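Local atomic coordinates of acetyltransferase, GNAT family (Streptococcus pneumoniae, PDB entry 2I79), a protein that probably transfers the acetyl group of acetyl coenzyme A, which it binds, to an amino group of an acceptor substrate, as other GNAT-family enzymes do. Residues L6-E11 with L63-G68. Residues are numbered along the deposited sequence; the frame is centred on the assembly and turned at random.
Sequences LIREAE and LAFLNG
Arg8 and Phe65 rise from the same face of the sheet, on neighbouring strands, and meet at their ends, the guanidinium crossing the far end of the ring obliquely with the two planes 42° apart. Arg8 NH2 comes within 3.4 Å of Phe65 CZ; CE2 and CZ of the ring lie over one face of the guanidinium, near its rim. CG of Arg8 takes the crowded position between backbone N and carbonyl carbon (chi1 63°), and the chain, extended from CG to NE, lifts the guanidinium off the sheet. Glu11 OE2 lies over the opposite face, a long ionic contact. Arginine suits the site: its flat face packs against ring carbons while Arg8 NH1, in plane, donates to Glu9 O at 3.0 Å. This bond and the Asp14 salt bridge limit the group's rotation; Asp14, and more weakly Glu11, probably balance its charge. Leu6 lies alongside Phe65, pointing the same way, and its CD2 meets ring atom CD2 at 4.1 Å.

Strand 5-9 is the first strand and one edge of the mixed seven-strand GNAT sheet within this chain, antiparallel to 60-66. Leu6 and Phe65 form one hydrogen-bonded pair, with Phe65 N to Leu6 O at 2.7 Å and Leu6 N returning to Phe65 O; Arg8 and Leu63 form the next, with Leu63 N to Arg8 O at 2.9 Å and Arg8 N to Leu63 O. Between them, the non-hydrogen-bonded pair Ile7 and Ala64 turns to the other face, where CG1 of Ile7 packs on Ala64 CB at 4.0 Å and both side chains meet helix 103-117; the small methyl of Ala64 suits close helix packing. Past the strand end, Ala10 CB, a compact methyl that also touches Leu50 of helix 43-55, packs 3.7 Å from Leu63 CD1.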
# COMPACT_ATOMS: atom_id res chain seq x y z
N LEU A 6 27.73 -11.35 -6.56
CA LEU A 6 27.59 -11.00 -5.13
C LEU A 6 26.12 -10.70 -4.80
O LEU A 6 25.47 -9.94 -5.49
CB LEU A 6 28.50 -9.80 -4.74
CG LEU A 6 28.31 -9.19 -3.33
CD1 LEU A 6 28.73 -10.16 -2.20
CD2 LEU A 6 29.10 -7.91 -3.21
N ILE A 7 25.60 -11.33 -3.75
CA ILE A 7 24.31 -10.95 -3.18
C ILE A 7 24.55 -10.47 -1.76
O ILE A 7 25.19 -11.18 -0.96
CB ILE A 7 23.29 -12.07 -3.21
CG1 ILE A 7 22.95 -12.39 -4.67
CG2 ILE A 7 22.04 -11.65 -2.43
CD1 ILE A 7 21.95 -13.53 -4.87
N ARG A 8 24.08 -9.26 -1.47
CA ARG A 8 24.18 -8.68 -0.12
C ARG A 8 23.21 -7.52 0.09
O ARG A 8 22.71 -6.92 -0.87
CB ARG A 8 25.60 -8.16 0.16
CG ARG A 8 26.05 -7.02 -0.74
CD ARG A 8 27.19 -6.22 -0.13
NE ARG A 8 27.77 -5.26 -1.07
CZ ARG A 8 27.23 -4.09 -1.40
NH1 ARG A 8 26.09 -3.69 -0.84
NH2 ARG A 8 27.84 -3.29 -2.26
N GLU A 9 23.03 -7.17 1.36
CA GLU A 9 22.21 -6.01 1.73
C GLU A 9 22.77 -4.73 1.11
O GLU A 9 23.98 -4.54 1.09
CB GLU A 9 22.16 -5.88 3.26
CG GLU A 9 21.13 -4.89 3.74
CD GLU A 9 20.82 -5.01 5.25
OE1 GLU A 9 21.31 -5.95 5.94
OE2 GLU A 9 20.04 -4.17 5.74
N ALA A 10 21.88 -3.88 0.61
CA ALA A 10 22.26 -2.57 0.08
C ALA A 10 22.85 -1.70 1.20
O ALA A 10 22.40 -1.78 2.34
CB ALA A 10 21.07 -1.86 -0.54
N GLU A 11 23.86 -0.91 0.86
CA GLU A 11 24.41 0.12 1.77
C GLU A 11 24.28 1.52 1.15
O GLU A 11 24.18 1.66 -0.06
CB GLU A 11 25.89 -0.16 2.11
CG GLU A 11 26.12 -1.54 2.78
CD GLU A 11 27.57 -2.03 2.66
OE1 GLU A 11 28.50 -1.22 2.91
OE2 GLU A 11 27.79 -3.22 2.31
N LEU A 63 20.69 -6.58 -2.88
CA LEU A 63 21.20 -6.35 -4.22
C LEU A 63 21.97 -7.58 -4.75
O LEU A 63 22.66 -8.26 -3.99
CB LEU A 63 22.14 -5.15 -4.18
CG LEU A 63 21.63 -3.80 -3.64
CD1 LEU A 63 22.73 -2.75 -3.71
CD2 LEU A 63 20.40 -3.33 -4.39
N ALA A 64 21.85 -7.83 -6.05
CA ALA A 64 22.69 -8.80 -6.75
C ALA A 64 23.59 -8.04 -7.70
O ALA A 64 23.11 -7.31 -8.54
CB ALA A 64 21.84 -9.81 -7.51
N PHE A 65 24.91 -8.19 -7.53
CA PHE A 65 25.90 -7.70 -8.47
C PHE A 65 26.36 -8.86 -9.35
O PHE A 65 26.79 -9.91 -8.85
CB PHE A 65 27.11 -7.09 -7.74
CG PHE A 65 26.76 -5.91 -6.86
CD1 PHE A 65 26.95 -4.62 -7.32
CD2 PHE A 65 26.25 -6.11 -5.58
CE1 PHE A 65 26.65 -3.53 -6.50
CE2 PHE A 65 25.92 -5.05 -4.76
CZ PHE A 65 26.12 -3.76 -5.21
N LEU A 66 26.25 -8.67 -10.65
CA LEU A 66 26.81 -9.57 -11.64
C LEU A 66 27.94 -8.84 -12.32
O LEU A 66 27.75 -7.74 -12.86
CB LEU A 66 25.75 -9.93 -12.67
CG LEU A 66 25.60 -11.35 -13.16
CD1 LEU A 66 25.90 -12.46 -12.11
CD2 LEU A 66 24.14 -11.40 -13.67
N ASN A 67 29.13 -9.44 -12.25
CA ASN A 67 30.34 -8.83 -12.77
C ASN A 67 30.55 -7.38 -12.29
O ASN A 67 30.90 -6.49 -13.07
CB ASN A 67 30.33 -8.96 -14.30
CG ASN A 67 30.22 -10.42 -14.73
OD1 ASN A 67 29.44 -10.79 -15.61
ND2 ASN A 67 30.95 -11.26 -14.04
N GLY A 68 30.33 -7.16 -11.00
CA GLY A 68 30.53 -5.84 -10.39
C GLY A 68 29.44 -4.80 -10.63
O GLY A 68 29.57 -3.68 -10.17